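Local coordinates for protein transcriptional repressor, TetR family (Thermus thermophilus, PDB 3ANP) that acts as a TetR-family transcriptional repressor that controls fatty acid degradation and binds lauroyl-CoA, probably recognising DNA through a helix-turn-helix motif, at residues A66-R69 with E70-R73; K7-R10 with R11-I14; M19-F22 with R23-F27. All coordinates share one frame; numbering follows the deposited sequence.

Contact 1: residues A66-R69 with E70-R73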
loop_
_atom_site.group_PDB
_atom_site.type_symbol
_atom_site.label_atom_id
_atom_site.label_comp_id
_atom_site.label_asym_id
_atom_site.label_seq_id
_atom_site.Cartn_x
_atom_site.Cartn_y
_atom_site.Cartn_z
ATOM N N ALA A 66 -5.362 1.484 19.793
ATOM C CA ALA A 66 -4.964 1.562 21.199
ATOM C C ALA A 66 -5.351 0.275 21.925
ATOM O O ALA A 66 -4.623 -0.196 22.810
ATOM C CB ALA A 66 -5.608 2.797 21.898
ATOM N N GLY A 67 -6.503 -0.287 21.571
ATOM C CA GLY A 67 -6.913 -1.539 22.194
ATOM C C GLY A 67 -5.936 -2.636 21.797
ATOM O O GLY A 67 -5.523 -3.468 22.620
ATOM N N LEU A 68 -5.566 -2.651 20.517
ATOM C CA LEU A 68 -4.611 -3.638 20.022
ATOM C C LEU A 68 -3.250 -3.475 20.706
ATOM O O LEU A 68 -2.557 -4.458 20.944
ATOM C CB LEU A 68 -4.457 -3.524 18.498
ATOM C CG LEU A 68 -5.664 -3.982 17.659
ATOM C CD1 LEU A 68 -5.437 -3.654 16.184
ATOM C CD2 LEU A 68 -5.866 -5.473 17.823
ATOM N N ARG A 69 -2.865 -2.235 21.012
ATOM C CA ARG A 69 -1.593 -1.979 21.685
ATOM C C ARG A 69 -1.616 -2.587 23.097
ATOM O O ARG A 69 -0.643 -3.214 23.535
ATOM C CB ARG A 69 -1.321 -0.467 21.762
ATOM C CG ARG A 69 -0.031 -0.096 22.497
ATOM C CD ARG A 69 0.184 1.426 22.554
ATOM N NE ARG A 69 0.313 2.041 21.232
ATOM C CZ ARG A 69 -0.551 2.917 20.717
ATOM N NH1 ARG A 69 -1.620 3.291 21.414
ATOM N NH2 ARG A 69 -0.348 3.433 19.506
ATOM N N GLU A 70 -2.725 -2.410 23.811
ATOM C CA GLU A 70 -2.844 -2.971 25.162
ATOM C C GLU A 70 -2.745 -4.480 25.109
ATOM O O GLU A 70 -2.102 -5.105 25.949
ATOM C CB GLU A 70 -4.199 -2.642 25.790
ATOM C CG GLU A 70 -4.469 -1.180 26.086
ATOM C CD GLU A 70 -5.765 -1.009 26.873
ATOM O OE1 GLU A 70 -5.811 -1.448 28.033
ATOM O OE2 GLU A 70 -6.739 -0.463 26.323
ATOM N N GLU A 71 -3.424 -5.058 24.124
ATOM C CA GLU A 71 -3.465 -6.497 23.943
ATOM C C GLU A 71 -2.062 -7.049 23.661
ATOM O O GLU A 71 -1.642 -8.045 24.255
ATOM C CB GLU A 71 -4.447 -6.838 22.807
ATOM C CG GLU A 71 -4.604 -8.331 22.512
ATOM C CD GLU A 71 -5.744 -8.623 21.535
ATOM O OE1 GLU A 71 -6.289 -7.671 20.932
ATOM O OE2 GLU A 71 -6.098 -9.808 21.371
ATOM N N VAL A 72 -1.340 -6.388 22.766
ATOM C CA VAL A 72 0.011 -6.814 22.410
ATOM C C VAL A 72 0.950 -6.722 23.610
ATOM O O VAL A 72 1.698 -7.655 23.886
ATOM C CB VAL A 72 0.567 -5.949 21.222
ATOM C CG1 VAL A 72 2.104 -6.047 21.132
ATOM C CG2 VAL A 72 -0.061 -6.432 19.912
ATOM N N ARG A 73 0.911 -5.604 24.332
ATOM C CA ARG A 73 1.787 -5.444 25.490
ATOM C C ARG A 73 1.449 -6.462 26.566
ATOM O O ARG A 73 2.336 -7.008 27.225
ATOM C CB ARG A 73 1.686 -4.013 26.039
ATOM C CG ARG A 73 2.337 -2.999 25.104
ATOM C CD ARG A 73 2.161 -1.568 25.581
ATOM N NE ARG A 73 2.760 -0.618 24.639
ATOM C CZ ARG A 73 3.011 0.657 24.922
ATOM N NH1 ARG A 73 2.714 1.138 26.131
ATOM N NH2 ARG A 73 3.566 1.452 24.003
#
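Arg-73 lies alongside Arg-69, one turn further along helix 54-77, and meets it over almost its whole length. Its CG stands beside the backbone N (chi1 -71°) and the chain then runs extended to NE, which carries it back along the helix toward Arg-69. CB and CG pass close to a backbone oxygen, CG lying 3.4 Å from Arg-69 O, the same oxygen that accepts the hydrogen bond from Arg-73 N at 3.0 Å. CD follows more loosely. NE then reaches the aliphatic part of the neighbour, 3.6 Å from Arg-69 CG, and beyond it CZ and NH2 sit over Arg-69 CD, with NH2 of Arg-73 at 3.7 Å from that carbon. One face of the Arg-73 guanidinium is thus laid against methylenes rather than against the other charge. Helix 54-77 begins close to the predicted DNA-binding motif and runs into the acyl-CoA-binding domain, the usual place of the fourth helix in TetR-family repressors, and this turn belongs to the latter domain. Arg-69 bends at chi3 (-61°), and the two guanidinium planes stand 65° apart; NE of Arg-69 and NH2 of Arg-73 remain 4.3 Å apart, a like-charge approach probably eased by the salt bridge from Arg-73 to Glu-134. On another side of the helix Leu-68 and Glu-71 point the same way, Leu-68 CD2 touching Glu-71 OE1 at 3.8 Å while Glu-71 OE2 hydrogen-bonds to His-88 NE2. Leu-68 packs on Val-92 and Leu-93 of helix 82-99, and its side chain is about 4 Å from the bound dodecyl-CoA. Val-72, buried between helices 82-99 and 128-142, brings CG2 to 3.3 Å from Leu-68 O, the oxygen that also receives its backbone N-H.

Contact 2: residues K7-R10 with R11-I14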
loop_
_atom_site.group_PDB
_atom_site.type_symbol
_atom_site.label_atom_id
_atom_site.label_comp_id
_atom_site.label_asym_id
_atom_site.label_seq_id
_atom_site.Cartn_x
_atom_site.Cartn_y
_atom_site.Cartn_z
ATOM N N LYS A 7 -16.192 20.338 27.022
ATOM C CA LYS A 7 -15.736 20.200 25.635
ATOM C C LYS A 7 -15.455 18.736 25.305
ATOM O O LYS A 7 -15.763 18.265 24.202
ATOM C CB LYS A 7 -14.472 21.031 25.394
ATOM C CG LYS A 7 -14.730 22.535 25.339
ATOM C CD LYS A 7 -13.441 23.301 25.118
ATOM C CE LYS A 7 -13.718 24.745 24.756
ATOM N NZ LYS A 7 -14.381 24.847 23.427
ATOM N N LYS A 8 -14.860 18.017 26.250
ATOM C CA LYS A 8 -14.584 16.607 26.023
ATOM C C LYS A 8 -15.897 15.849 25.909
ATOM O O LYS A 8 -16.014 14.916 25.111
ATOM C CB LYS A 8 -13.733 16.028 27.154
ATOM C CG LYS A 8 -12.301 16.543 27.133
ATOM C CD LYS A 8 -11.403 15.683 27.992
ATOM C CE LYS A 8 -9.944 16.089 27.819
ATOM N NZ LYS A 8 -9.019 15.158 28.528
ATOM N N ARG A 9 -16.889 16.247 26.706
ATOM C CA ARG A 9 -18.193 15.594 26.635
ATOM C C ARG A 9 -18.832 15.923 25.292
ATOM O O ARG A 9 -19.433 15.063 24.648
ATOM C CB ARG A 9 -19.115 16.072 27.764
ATOM C CG ARG A 9 -18.758 15.510 29.142
ATOM C CD ARG A 9 -19.238 14.079 29.308
ATOM N NE ARG A 9 -20.697 14.014 29.355
ATOM C CZ ARG A 9 -21.408 12.905 29.142
ATOM N NH1 ARG A 9 -20.794 11.753 28.868
ATOM N NH2 ARG A 9 -22.735 12.951 29.184
ATOM N N ARG A 10 -18.721 17.175 24.871
ATOM C CA ARG A 10 -19.298 17.548 23.593
ATOM C C ARG A 10 -18.637 16.786 22.438
ATOM O O ARG A 10 -19.327 16.333 21.524
ATOM C CB ARG A 10 -19.173 19.053 23.371
ATOM C CG ARG A 10 -19.603 19.488 21.995
ATOM C CD ARG A 10 -19.790 20.990 21.925
ATOM N NE ARG A 10 -21.097 21.375 22.451
ATOM C CZ ARG A 10 -21.640 22.579 22.299
ATOM N NH1 ARG A 10 -20.986 23.530 21.635
ATOM N NH2 ARG A 10 -22.850 22.827 22.789
ATOM N N ARG A 11 -17.311 16.641 22.475
ATOM C CA ARG A 11 -16.632 15.913 21.404
ATOM C C ARG A 11 -17.091 14.456 21.383
ATOM O O ARG A 11 -17.348 13.895 20.316
ATOM C CB ARG A 11 -15.109 15.955 21.572
ATOM C CG ARG A 11 -14.354 15.157 20.500
ATOM C CD ARG A 11 -12.850 15.256 20.706
ATOM N NE ARG A 11 -12.405 16.623 20.480
ATOM C CZ ARG A 11 -12.233 17.161 19.273
ATOM N NH1 ARG A 11 -12.457 16.440 18.186
ATOM N NH2 ARG A 11 -11.860 18.426 19.160
ATOM N N GLU A 12 -17.209 13.843 22.557
ATOM C CA GLU A 12 -17.621 12.443 22.596
ATOM C C GLU A 12 -19.059 12.250 22.109
ATOM O O GLU A 12 -19.363 11.257 21.453
ATOM C CB GLU A 12 -17.441 11.858 24.004
ATOM C CG GLU A 12 -17.412 10.328 24.035
ATOM C CD GLU A 12 -18.742 9.688 24.437
ATOM O OE1 GLU A 12 -18.857 8.437 24.347
ATOM O OE2 GLU A 12 -19.667 10.425 24.853
ATOM N N ARG A 13 -19.940 13.201 22.402
ATOM C CA ARG A 13 -21.324 13.072 21.963
ATOM C C ARG A 13 -21.401 13.200 20.435
ATOM O O ARG A 13 -22.131 12.462 19.774
ATOM C CB ARG A 13 -22.204 14.132 22.634
ATOM C CG ARG A 13 -23.690 13.873 22.439
ATOM C CD ARG A 13 -24.559 14.863 23.198
ATOM N NE ARG A 13 -24.526 16.209 22.628
ATOM C CZ ARG A 13 -23.947 17.257 23.209
ATOM N NH1 ARG A 13 -23.340 17.118 24.385
ATOM N NH2 ARG A 13 -23.996 18.451 22.628
ATOM N N ILE A 14 -20.652 14.144 19.873
ATOM C CA ILE A 14 -20.632 14.312 18.425
ATOM C C ILE A 14 -20.078 13.014 17.814
ATOM O O ILE A 14 -20.633 12.479 16.857
ATOM C CB ILE A 14 -19.734 15.512 18.023
ATOM C CG1 ILE A 14 -20.412 16.826 18.456
ATOM C CG2 ILE A 14 -19.463 15.488 16.505
ATOM C CD1 ILE A 14 -19.501 18.045 18.417
HETATM O O HOH W 1 -20.816 13.187 25.862
HETATM O O HOH W 2 -22.961 19.922 24.748
#
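Arg-9 and Glu-12 meet through a water that lies over the centre of one face of the Arg-9 guanidinium, its oxygen 3.3 Å from Arg-9 NH1. This water donates to Arg-9 O at 2.6 Å and to Glu-12 OE2, so it ties a backbone oxygen to a carboxylate. Glu-12 OE2 itself sits well out of the guanidinium plane, 4.4 Å from Arg-9 NH1: the opposite charges are near, but no N-H points at the oxygen, whose salt bridge is with Arg-16. The bend of Glu-12 at chi2 (-99°) swings its carboxylate round to this position. A second water occupies the edge of the Arg-13 guanidinium, in its plane, and accepts from Arg-13 NH2 at 2.8 Å. It also accepts a longer bond from Arg-10 NE, so two like charges 4.1 Å apart, Arg-10 NE and Arg-13 NH2, share one water acceptor, which probably eases their repulsion; the two guanidinium planes stand 84° apart. Arg-13 NE is separately held by Ala-39 O, at the end of helix 32-39. On the inner side Ile-14 leans back over the preceding turn: CG1 lies 3.3 Å from Arg-10 O, and CD1 meets the aliphatic Arg-10 CG at 3.9 Å. Arg-10 goes on to rest on Thr-45 and Tyr-49, and buried Ile-14 on Phe-46 and Tyr-50. Arg-11, directed elsewhere, bonds to Tyr-49 O and makes a cation-pi contact with Tyr-50. Arg-9 and Glu-12 stay on the outer side, whereas Arg-10, Arg-11 and Ile-14 pack the first helix, 3-25, toward Tyr-50 and helix 43-49, the second helix of the predicted helix-turn-helix, as is characteristic of the three-helix DNA-binding domain of TetR-family repressors.

Contact 3: residues M19-F22 with R23-F27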
loop_
_atom_site.group_PDB
_atom_site.type_symbol
_atom_site.label_atom_id
_atom_site.label_comp_id
_atom_site.label_asym_id
_atom_site.label_seq_id
_atom_site.Cartn_x
_atom_site.Cartn_y
_atom_site.Cartn_z
HETATM N N MSE A 19 -20.886 8.099 14.582
HETATM C CA MSE A 19 -20.649 6.669 14.412
HETATM C C MSE A 19 -21.960 5.903 14.218
HETATM O O MSE A 19 -22.046 5.024 13.356
HETATM C CB MSE A 19 -19.881 6.105 15.618
HETATM C CG MSE A 19 -18.438 6.603 15.744
HETATM SE SE MSE A 19 -17.358 6.144 14.168
HETATM C CE MSE A 19 -17.565 4.214 14.211
ATOM N N GLU A 20 -22.974 6.231 15.021
ATOM C CA GLU A 20 -24.273 5.575 14.902
ATOM C C GLU A 20 -24.866 5.821 13.503
ATOM O O GLU A 20 -25.336 4.883 12.842
ATOM C CB GLU A 20 -25.233 6.076 15.998
ATOM C CG GLU A 20 -26.617 5.434 15.961
ATOM C CD GLU A 20 -26.633 3.965 16.407
ATOM O OE1 GLU A 20 -25.556 3.339 16.534
ATOM O OE2 GLU A 20 -27.740 3.426 16.625
ATOM N N LEU A 21 -24.827 7.069 13.035
ATOM C CA LEU A 21 -25.349 7.390 11.702
ATOM C C LEU A 21 -24.539 6.663 10.634
ATOM O O LEU A 21 -25.113 6.129 9.686
ATOM C CB LEU A 21 -25.300 8.913 11.431
ATOM C CG LEU A 21 -26.410 9.699 12.140
ATOM C CD1 LEU A 21 -26.067 11.175 12.204
ATOM C CD2 LEU A 21 -27.746 9.481 11.395
ATOM N N PHE A 22 -23.212 6.661 10.770
ATOM C CA PHE A 22 -22.364 5.986 9.781
ATOM C C PHE A 22 -22.720 4.496 9.730
ATOM O O PHE A 22 -22.836 3.891 8.651
ATOM C CB PHE A 22 -20.862 6.109 10.124
ATOM C CG PHE A 22 -20.304 7.530 10.076
ATOM C CD1 PHE A 22 -20.925 8.530 9.342
ATOM C CD2 PHE A 22 -19.107 7.828 10.733
ATOM C CE1 PHE A 22 -20.355 9.815 9.254
ATOM C CE2 PHE A 22 -18.533 9.096 10.658
ATOM C CZ PHE A 22 -19.163 10.092 9.912
ATOM N N ARG A 23 -22.884 3.902 10.904
ATOM C CA ARG A 23 -23.224 2.486 10.983
ATOM C C ARG A 23 -24.583 2.170 10.396
ATOM O O ARG A 23 -24.718 1.243 9.598
ATOM C CB ARG A 23 -23.195 2.007 12.440
ATOM C CG ARG A 23 -21.800 1.736 12.969
ATOM C CD ARG A 23 -21.812 1.288 14.438
ATOM N NE ARG A 23 -20.484 0.852 14.852
ATOM C CZ ARG A 23 -19.751 1.451 15.784
ATOM N NH1 ARG A 23 -18.548 0.975 16.072
ATOM N NH2 ARG A 23 -20.219 2.517 16.434
ATOM N N ASN A 24 -25.591 2.941 10.790
ATOM C CA ASN A 24 -26.962 2.710 10.333
ATOM C C ASN A 24 -27.305 3.166 8.920
ATOM O O ASN A 24 -28.176 2.582 8.275
ATOM C CB ASN A 24 -27.959 3.373 11.292
ATOM C CG ASN A 24 -27.998 2.700 12.653
ATOM O OD1 ASN A 24 -27.739 1.508 12.759
ATOM N ND2 ASN A 24 -28.341 3.459 13.693
ATOM N N ARG A 25 -26.632 4.204 8.434
ATOM C CA ARG A 25 -26.967 4.741 7.118
ATOM C C ARG A 25 -25.829 4.824 6.112
ATOM O O ARG A 25 -26.061 5.123 4.942
ATOM C CB ARG A 25 -27.613 6.122 7.295
ATOM C CG ARG A 25 -28.899 6.073 8.138
ATOM C CD ARG A 25 -29.449 7.444 8.489
ATOM N NE ARG A 25 -29.866 8.195 7.310
ATOM C CZ ARG A 25 -30.314 9.446 7.338
ATOM N NH1 ARG A 25 -30.671 10.054 6.211
ATOM N NH2 ARG A 25 -30.405 10.095 8.495
ATOM N N GLY A 26 -24.609 4.552 6.555
ATOM C CA GLY A 26 -23.479 4.611 5.647
ATOM C C GLY A 26 -22.663 5.873 5.871
ATOM O O GLY A 26 -23.219 6.940 6.178
ATOM N N PHE A 27 -21.347 5.755 5.716
ATOM C CA PHE A 27 -20.444 6.881 5.918
ATOM C C PHE A 27 -20.633 7.993 4.891
ATOM O O PHE A 27 -20.853 9.163 5.241
ATOM C CB PHE A 27 -18.984 6.418 5.863
ATOM C CG PHE A 27 -18.006 7.541 5.991
ATOM C CD1 PHE A 27 -17.837 8.196 7.213
ATOM C CD2 PHE A 27 -17.323 8.017 4.870
ATOM C CE1 PHE A 27 -17.001 9.325 7.310
ATOM C CE2 PHE A 27 -16.491 9.133 4.956
ATOM C CZ PHE A 27 -16.332 9.790 6.182
HETATM O O HOH W 3 -22.860 3.382 17.034
#
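Phe-22 and Phe-27 form a T-shaped aromatic contact across the C-terminal end of helix 3-25, where the chain leaves the first helix for the loop before helix 32-39. The edge of Phe-27 is directed at the face of Phe-22, with CD1 of Phe-27 over the ring centre; the centroids are 4.7 Å apart and the planes 67° apart. The closest carbons are Phe-22 CZ and Phe-27 CE1 at 3.5 Å. Gly-26, with positive phi, turns the chain so that Phe-27 comes back beside the helix. Gly-26 N still bonds to Phe-22 O at 2.8 Å, though from above the carbonyl plane and at a bent 134°, a distorted last helical bond. The solvent-facing side is polar. Glu-20 bends at chi2, bringing OE2 to Asn-24 ND2 for a weak bond of 3.0 Å, its carboxylate turned 75° from the amide, while Glu-20 OE1 accepts a bond from a water that Arg-23 NH2 also holds. The selenomethionine Met-19 lays its CE against one face of the Arg-23 guanidinium, toward the rim. Leu-21 CD2 runs beside Arg-25 CD at 3.9 Å, and Arg-25 makes a salt bridge to Glu-34. Phe-22 packs on Ile-35 and Leu-103, and Phe-27 on Leu-57 and Pro-106, so the aromatic pair lies where the first helix meets helices 32-39, 54-77 and 101-110: the junction of DNA-binding and ligand-binding domains in the TetR fold.

Overall arrangement
Contacts 2 and 3 lie in series on helix 3-25, separated by about one turn, their centres 18 Å and nearest atoms about 5 Å apart. Contact 2 faces helix 43-49 of the predicted DNA-binding motif, whereas contact 3 closes the helix where it meets helices 54-77 and 101-110. Contact 1 lies further along helix 54-77, its centre 24 Å from that of contact 2 and 26 Å from that of contact 3. The side chain of Leu-68 is about 4 Å from dodecyl-CoA, that of Met-19 about 11 Å. Helix 54-77, which also carries the pocket residue Leu-64, thus spans from the ligand to the DNA-binding end, consistent with a linking role in TetR-family repressors.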